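Local coordinates for protein putative thiosugar synthase (Amycolatopsis orientalis, PDB 4N6E) that probably synthesises a thiosugar with sulfur delivered by a ThiS-like carrier protein, and belongs to the thiazole synthase (ThiG) family, at residues I26-E31 and A46-F51; G82-A87 and R95-L100. All coordinates share one frame; numbering follows the deposited sequence.

Contact 1: residues I26-E31 and A46-F51; sequences ILVGIE and AGADVF
Val28 and Ala46 meet on the helix side of the strand, where CG2 of Val28 comes to 3.7 Å from CB of Ala46. With CG1 of Val28 anti to the backbone N (chi1 -180°), its CG2 lies beside that N and turns toward Ala46 and toward the CB of Ala48. The single methyls of Ala46 and Ala48 suit this spot, because they let the turn pack close to CG2 of Val28. Gly47 between them, at positive phi, closes the helix with a Schellman motif. On the strand's other side Leu27 crosses Val50, and its CD2 touches CB and both methyls, CG1 and CG2, of Val50, each at 3.8 Å. Farther along, the CD1 tip of Ile30 comes obliquely to the CE1 corner of the Phe51 ring, the two side chains running at about a right angle; Trp80 packs edge-to-face with the same ring.

These are the first and second parallel strands of the (beta/alpha)8 barrel, joined by helix 36-46 in a beta-alpha-beta crossover. No direct hydrogen bond links the two segments, and three waters span the seam instead.

The first water donates to Ile26 O and accepts from Asp49 N, at 2.9 and 3.1 Å respectively. A second donates to both Val28 O and Val50 O, at 2.8 and 3.0 Å. The third accepts from Val28 N and donates to the same Val50 O, both at 2.8 Å. That carbonyl is therefore gripped by two waters. Strand 26-28 makes its direct backbone bonds to strand 213-216 on its other edge, while Asp49, through OD2, takes the backbone N-H groups of Arg23 and Ser24.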
ATOM      1  N   ILE A  26     -12.549   0.278   1.997  1.00 30.33           N
ATOM      2  CA  ILE A  26     -12.350   1.359   2.945  1.00 30.45           C
ATOM      3  C   ILE A  26     -13.745   1.791   3.379  1.00 31.59           C
ATOM      4  O   ILE A  26     -14.604   2.103   2.534  1.00 30.21           O
ATOM      5  CB  ILE A  26     -11.699   2.587   2.275  1.00 30.66           C
ATOM      6  CG1 ILE A  26     -10.272   2.298   1.806  1.00 31.99           C
ATOM      7  CG2 ILE A  26     -11.709   3.775   3.211  1.00 31.18           C
ATOM      8  CD1 ILE A  26      -9.254   2.165   2.926  1.00 33.02           C
ATOM      9  N   LEU A  27     -13.974   1.801   4.685  1.00 31.94           N
ATOM     10  CA  LEU A  27     -15.106   2.515   5.235  1.00 32.45           C
ATOM     11  C   LEU A  27     -14.625   3.818   5.834  1.00 29.89           C
ATOM     12  O   LEU A  27     -13.483   3.904   6.257  1.00 32.36           O
ATOM     13  CB  LEU A  27     -15.832   1.675   6.278  1.00 34.74           C
ATOM     14  CG  LEU A  27     -16.607   0.483   5.707  1.00 35.95           C
ATOM     15  CD1 LEU A  27     -15.858  -0.802   6.007  1.00 37.07           C
ATOM     16  CD2 LEU A  27     -17.983   0.424   6.331  1.00 36.47           C
ATOM     17  N   VAL A  28     -15.508   4.815   5.876  1.00 28.36           N
ATOM     18  CA  VAL A  28     -15.153   6.181   6.246  1.00 28.24           C
ATOM     19  C   VAL A  28     -16.139   6.747   7.243  1.00 28.59           C
ATOM     20  O   VAL A  28     -17.308   6.908   6.942  1.00 29.51           O
ATOM     21  CB  VAL A  28     -15.154   7.110   5.006  1.00 27.59           C
ATOM     22  CG1 VAL A  28     -14.781   8.538   5.373  1.00 26.36           C
ATOM     23  CG2 VAL A  28     -14.196   6.578   3.956  1.00 28.60           C
ATOM     24  N   GLY A  29     -15.650   7.070   8.428  1.00 29.48           N
ATOM     25  CA  GLY A  29     -16.465   7.707   9.441  1.00 30.87           C
ATOM     26  C   GLY A  29     -16.398   9.204   9.254  1.00 31.00           C
ATOM     27  O   GLY A  29     -15.341   9.740   8.942  1.00 29.15           O
ATOM     28  N   ILE A  30     -17.525   9.873   9.482  1.00 31.62           N
ATOM     29  CA  ILE A  30     -17.727  11.220   8.984  1.00 32.84           C
ATOM     30  C   ILE A  30     -18.184  12.227  10.042  1.00 34.65           C
ATOM     31  O   ILE A  30     -18.595  13.340   9.701  1.00 35.55           O
ATOM     32  CB  ILE A  30     -18.715  11.198   7.783  1.00 33.07           C
ATOM     33  CG1 ILE A  30     -20.003  10.450   8.142  1.00 34.22           C
ATOM     34  CG2 ILE A  30     -18.063  10.533   6.576  1.00 33.56           C
ATOM     35  CD1 ILE A  30     -21.139  10.604   7.150  1.00 33.30           C
ATOM     36  N   GLU A  31     -18.084  11.864  11.320  1.00 38.18           N
ATOM     37  CA  GLU A  31     -18.648  12.695  12.388  1.00 39.46           C
ATOM     38  C   GLU A  31     -17.806  13.930  12.757  1.00 39.93           C
ATOM     39  O   GLU A  31     -18.292  14.812  13.469  1.00 39.77           O
ATOM     40  CB  GLU A  31     -18.954  11.850  13.631  1.00 40.24           C
ATOM     41  CG  GLU A  31     -17.896  11.830  14.734  1.00 42.33           C
ATOM     42  CD  GLU A  31     -16.676  11.014  14.397  1.00 44.39           C
ATOM     43  OE1 GLU A  31     -15.792  10.877  15.277  1.00 49.40           O
ATOM     44  OE2 GLU A  31     -16.592  10.511  13.263  1.00 45.45           O
ATOM     45  N   ALA A  46     -12.444   8.229  -1.469  1.00 34.20           N
ATOM     46  CA  ALA A  46     -12.175   6.953  -0.801  1.00 32.42           C
ATOM     47  C   ALA A  46     -12.865   5.789  -1.500  1.00 33.35           C
ATOM     48  O   ALA A  46     -12.591   4.626  -1.183  1.00 31.35           O
ATOM     49  CB  ALA A  46     -12.600   7.002   0.643  1.00 31.39           C
ATOM     50  N   GLY A  47     -13.764   6.110  -2.436  1.00 34.38           N
ATOM     51  CA  GLY A  47     -14.578   5.113  -3.125  1.00 33.94           C
ATOM     52  C   GLY A  47     -15.617   4.476  -2.231  1.00 34.83           C
ATOM     53  O   GLY A  47     -16.079   3.365  -2.509  1.00 35.73           O
ATOM     54  N   ALA A  48     -15.991   5.167  -1.158  1.00 35.01           N
ATOM     55  CA  ALA A  48     -16.901   4.593  -0.155  1.00 36.73           C
ATOM     56  C   ALA A  48     -18.293   4.283  -0.709  1.00 37.06           C
ATOM     57  O   ALA A  48     -18.812   5.016  -1.536  1.00 37.51           O
ATOM     58  CB  ALA A  48     -17.030   5.540   1.025  1.00 37.77           C
ATOM     59  N   ASP A  49     -18.886   3.188  -0.247  1.00 38.84           N
ATOM     60  CA  ASP A  49     -20.269   2.855  -0.577  1.00 37.58           C
ATOM     61  C   ASP A  49     -21.144   2.683   0.680  1.00 36.92           C
ATOM     62  O   ASP A  49     -22.307   2.249   0.572  1.00 35.98           O
ATOM     63  CB  ASP A  49     -20.309   1.600  -1.462  1.00 40.56           C
ATOM     64  CG  ASP A  49     -19.633   0.398  -0.819  1.00 41.82           C
ATOM     65  OD1 ASP A  49     -19.746   0.242   0.412  1.00 44.19           O
ATOM     66  OD2 ASP A  49     -18.999  -0.395  -1.542  1.00 43.15           O
ATOM     67  N   VAL A  50     -20.594   3.052   1.848  1.00 34.39           N
ATOM     68  CA  VAL A  50     -21.312   3.015   3.132  1.00 33.57           C
ATOM     69  C   VAL A  50     -21.448   4.398   3.784  1.00 33.39           C
ATOM     70  O   VAL A  50     -20.468   5.120   3.960  1.00 35.73           O
ATOM     71  CB  VAL A  50     -20.610   2.065   4.120  1.00 33.07           C
ATOM     72  CG1 VAL A  50     -21.226   2.159   5.503  1.00 34.95           C
ATOM     73  CG2 VAL A  50     -20.686   0.630   3.624  1.00 33.59           C
ATOM     74  N   PHE A  51     -22.668   4.755   4.161  1.00 32.82           N
ATOM     75  CA  PHE A  51     -22.948   6.040   4.803  1.00 30.86           C
ATOM     76  C   PHE A  51     -23.333   5.802   6.258  1.00 30.74           C
ATOM     77  O   PHE A  51     -24.269   5.056   6.531  1.00 30.89           O
ATOM     78  CB  PHE A  51     -24.090   6.744   4.082  1.00 31.38           C
ATOM     79  CG  PHE A  51     -24.444   8.076   4.671  1.00 31.41           C
ATOM     80  CD1 PHE A  51     -23.522   9.102   4.683  1.00 32.70           C
ATOM     81  CD2 PHE A  51     -25.688   8.298   5.204  1.00 32.21           C
ATOM     82  CE1 PHE A  51     -23.824  10.333   5.244  1.00 34.37           C
ATOM     83  CE2 PHE A  51     -26.011   9.527   5.754  1.00 34.98           C
ATOM     84  CZ  PHE A  51     -25.074  10.549   5.777  1.00 35.53           C
TER
HETATM   85  O   HOH W   1     -17.453   2.074   2.323  1.00 24.54           O
HETATM   86  O   HOH W   2     -19.884   7.347   5.852  1.00 30.95           O
HETATM   87  O   HOH W   3     -17.788   4.436   4.279  1.00 35.22           O

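Contact 2: residues G82-A87 and R95-L100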
ATOM      1  N   GLY A  82     -26.129   2.318  10.917  1.00 32.63           N
ATOM      2  CA  GLY A  82     -26.241   3.131  12.106  1.00 31.85           C
ATOM      3  C   GLY A  82     -24.995   2.934  12.921  1.00 30.59           C
ATOM      4  O   GLY A  82     -24.339   1.900  12.805  1.00 29.36           O
ATOM      5  N   THR A  83     -24.653   3.911  13.749  1.00 29.13           N
ATOM      6  CA  THR A  83     -23.638   3.646  14.758  1.00 29.28           C
ATOM      7  C   THR A  83     -24.082   4.169  16.098  1.00 28.60           C
ATOM      8  O   THR A  83     -24.860   5.113  16.150  1.00 29.15           O
ATOM      9  CB  THR A  83     -22.272   4.252  14.396  1.00 28.83           C
ATOM     10  OG1 THR A  83     -21.329   3.856  15.386  1.00 30.34           O
ATOM     11  CG2 THR A  83     -22.331   5.762  14.371  1.00 28.92           C
ATOM     12  N   THR A  84     -23.562   3.551  17.160  1.00 28.38           N
ATOM     13  CA  THR A  84     -23.832   3.920  18.537  1.00 27.96           C
ATOM     14  C   THR A  84     -22.561   4.433  19.203  1.00 29.15           C
ATOM     15  O   THR A  84     -22.442   4.373  20.431  1.00 30.16           O
ATOM     16  CB  THR A  84     -24.360   2.704  19.325  1.00 29.66           C
ATOM     17  OG1 THR A  84     -23.345   1.685  19.437  1.00 28.50           O
ATOM     18  CG2 THR A  84     -25.569   2.114  18.631  1.00 29.68           C
ATOM     19  N   SER A  85     -21.621   4.946  18.405  1.00 29.65           N
ATOM     20  CA  SER A  85     -20.301   5.358  18.915  1.00 32.18           C
ATOM     21  C   SER A  85     -20.270   6.639  19.764  1.00 34.59           C
ATOM     22  O   SER A  85     -19.279   6.878  20.443  1.00 34.63           O
ATOM     23  CB  SER A  85     -19.265   5.483  17.772  1.00 34.22           C
ATOM     24  OG  SER A  85     -19.650   6.417  16.756  1.00 34.12           O
ATOM     25  N   PHE A  86     -21.322   7.463  19.754  1.00 38.37           N
ATOM     26  CA  PHE A  86     -21.375   8.588  20.712  1.00 40.54           C
ATOM     27  C   PHE A  86     -21.820   8.129  22.102  1.00 43.53           C
ATOM     28  O   PHE A  86     -21.606   8.850  23.081  1.00 47.07           O
ATOM     29  CB  PHE A  86     -22.309   9.729  20.269  1.00 40.84           C
ATOM     30  CG  PHE A  86     -21.839  10.505  19.064  1.00 40.21           C
ATOM     31  CD1 PHE A  86     -20.503  10.860  18.897  1.00 40.82           C
ATOM     32  CD2 PHE A  86     -22.761  10.922  18.103  1.00 39.94           C
ATOM     33  CE1 PHE A  86     -20.097  11.591  17.780  1.00 40.19           C
ATOM     34  CE2 PHE A  86     -22.355  11.651  16.982  1.00 39.16           C
ATOM     35  CZ  PHE A  86     -21.026  11.979  16.823  1.00 38.82           C
ATOM     36  N   ALA A  87     -22.450   6.962  22.211  1.00 42.24           N
ATOM     37  CA  ALA A  87     -22.981   6.528  23.516  1.00 44.54           C
ATOM     38  C   ALA A  87     -21.837   6.208  24.472  1.00 43.82           C
ATOM     39  O   ALA A  87     -20.784   5.798  24.026  1.00 48.52           O
ATOM     40  CB  ALA A  87     -23.896   5.319  23.351  1.00 44.21           C
ATOM     41  N   ARG A  95     -30.427   2.017  23.289  1.00 30.68           N
ATOM     42  CA  ARG A  95     -31.401   3.073  23.029  1.00 31.74           C
ATOM     43  C   ARG A  95     -31.166   3.766  21.682  1.00 31.40           C
ATOM     44  O   ARG A  95     -32.092   3.862  20.870  1.00 30.17           O
ATOM     45  CB  ARG A  95     -31.389   4.105  24.160  1.00 36.64           C
ATOM     46  CG  ARG A  95     -32.379   5.241  23.951  1.00 40.18           C
ATOM     47  CD  ARG A  95     -32.797   5.901  25.241  1.00 44.94           C
ATOM     48  NE  ARG A  95     -34.090   6.564  25.067  1.00 49.86           N
ATOM     49  CZ  ARG A  95     -34.256   7.824  24.672  1.00 55.14           C
ATOM     50  NH1 ARG A  95     -35.487   8.310  24.539  1.00 56.76           N
ATOM     51  NH2 ARG A  95     -33.207   8.609  24.414  1.00 56.65           N
ATOM     52  N   SER A  96     -29.942   4.251  21.444  1.00 30.73           N
ATOM     53  CA  SER A  96     -29.589   4.826  20.133  1.00 31.81           C
ATOM     54  C   SER A  96     -29.801   3.831  18.955  1.00 31.88           C
ATOM     55  O   SER A  96     -30.328   4.208  17.890  1.00 29.80           O
ATOM     56  CB  SER A  96     -28.143   5.347  20.141  1.00 33.39           C
ATOM     57  OG  SER A  96     -28.058   6.664  20.690  1.00 35.65           O
ATOM     58  N   ALA A  97     -29.403   2.570  19.133  1.00 30.37           N
ATOM     59  CA  ALA A  97     -29.652   1.561  18.090  1.00 31.85           C
ATOM     60  C   ALA A  97     -31.149   1.445  17.747  1.00 31.60           C
ATOM     61  O   ALA A  97     -31.534   1.367  16.579  1.00 29.13           O
ATOM     62  CB  ALA A  97     -29.101   0.203  18.499  1.00 31.22           C
ATOM     63  N   ARG A  98     -31.987   1.451  18.774  1.00 32.27           N
ATOM     64  CA  ARG A  98     -33.430   1.334  18.567  1.00 33.45           C
ATOM     65  C   ARG A  98     -34.076   2.637  18.099  1.00 33.58           C
ATOM     66  O   ARG A  98     -35.145   2.613  17.508  1.00 33.79           O
ATOM     67  CB  ARG A  98     -34.093   0.830  19.841  1.00 33.69           C
ATOM     68  CG  ARG A  98     -33.633  -0.566  20.166  1.00 34.10           C
ATOM     69  CD  ARG A  98     -34.105  -1.071  21.500  1.00 34.33           C
ATOM     70  NE  ARG A  98     -33.768  -2.493  21.553  1.00 36.09           N
ATOM     71  CZ  ARG A  98     -33.112  -3.118  22.528  1.00 35.46           C
ATOM     72  NH1 ARG A  98     -32.733  -2.484  23.620  1.00 33.27           N
ATOM     73  NH2 ARG A  98     -32.848  -4.420  22.396  1.00 38.21           N
ATOM     74  N   ILE A  99     -33.437   3.772  18.355  1.00 33.82           N
ATOM     75  CA  ILE A  99     -33.916   5.024  17.780  1.00 34.86           C
ATOM     76  C   ILE A  99     -33.600   5.061  16.279  1.00 36.58           C
ATOM     77  O   ILE A  99     -34.404   5.555  15.471  1.00 37.84           O
ATOM     78  CB  ILE A  99     -33.300   6.236  18.472  1.00 33.60           C
ATOM     79  CG1 ILE A  99     -33.923   6.415  19.843  1.00 33.29           C
ATOM     80  CG2 ILE A  99     -33.490   7.489  17.634  1.00 34.75           C
ATOM     81  CD1 ILE A  99     -33.176   7.397  20.721  1.00 34.10           C
ATOM     82  N   LEU A 100     -32.438   4.532  15.907  1.00 35.17           N
ATOM     83  CA  LEU A 100     -32.048   4.507  14.497  1.00 35.36           C
ATOM     84  C   LEU A 100     -32.920   3.568  13.693  1.00 35.73           C
ATOM     85  O   LEU A 100     -33.223   3.836  12.529  1.00 36.98           O
ATOM     86  CB  LEU A 100     -30.569   4.142  14.339  1.00 33.62           C
ATOM     87  CG  LEU A 100     -29.627   5.213  14.889  1.00 33.36           C
ATOM     88  CD1 LEU A 100     -28.226   4.666  15.093  1.00 33.19           C
ATOM     89  CD2 LEU A 100     -29.605   6.426  13.967  1.00 34.42           C
TER
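The strand-to-helix half of a beta-alpha-beta unit is packed here, with Leu100 of helix 90-104 lying against Gly82 and Thr83 of strand 79-83. The CD1 methyl of Leu100 does the touching, 3.9 Å from CA of Gly82 and 3.6 Å from O of Thr83. Glycine suits this place, since its bare CA lets the leucine methyl lie against the strand backbone. CG of Leu100 is set anti to its carbonyl carbon (chi1 -67°), which carries the branched end off the helix toward the strand.

The second point of contact, one turn back along the helix, is with Thr84 of the loop. Its CG2 stands 3.9 Å from N of Ala97 and 4.0 Å from CB of Ala97, with CB of Ser96 slightly farther off. Small residues on this helix face bring its backbone close to the threonine. The fold is the (beta/alpha)8 barrel: strand 79-83 continues through a loop into helix 90-104 and then strand 108-111, whose Leu109 touches both Thr84 and Ala97. Across the contact the meetings are van der Waals, methyls against backbone and methyls, with no hydrogen bond. The hydroxyl of Thr84 is placed between its backbone N and carbonyl carbon, and bonds to O of Asp112.

Within the loop, OG1 of Thr83 accepts from N of Ser85 at 3.2 Å, a bent bond (137°) that makes an ST turn; the same hydroxyl also bonds to O of Lys110. A type I beta turn overlaps it, from Thr84 to Ala87, closed by Ala87 N to Thr84 O at 3.1 Å. Beside these turns, OG of Ser85 is hydrogen-bonded to OXT of Gly90 of the neighbouring ThiS/MoaD family protein chain.

Overall arrangement
Contacts 1 and 2 follow one another along the chain, and their centres lie 18 Å apart. They share the barrel sheet, since strand 50-54 of contact 1 neighbours strand 79-83 of contact 2. They meet directly where CG of Glu31 packs 3.8 Å from CZ of Phe86. The loops after strands 26-28 and 79-83 both reach the carrier protein chain: Gly90, its C-terminal residue, packs against Glu31 and Thr83 and is hydrogen-bonded by Ser85, consistent with sulfur delivery at this end of the barrel. Calcium sites lie nearby, with the side chain of Ile30 about 7 Å from that of Gln32 and Ser96 about 8 Å from Asp56 and Asp58, likewise between side chains.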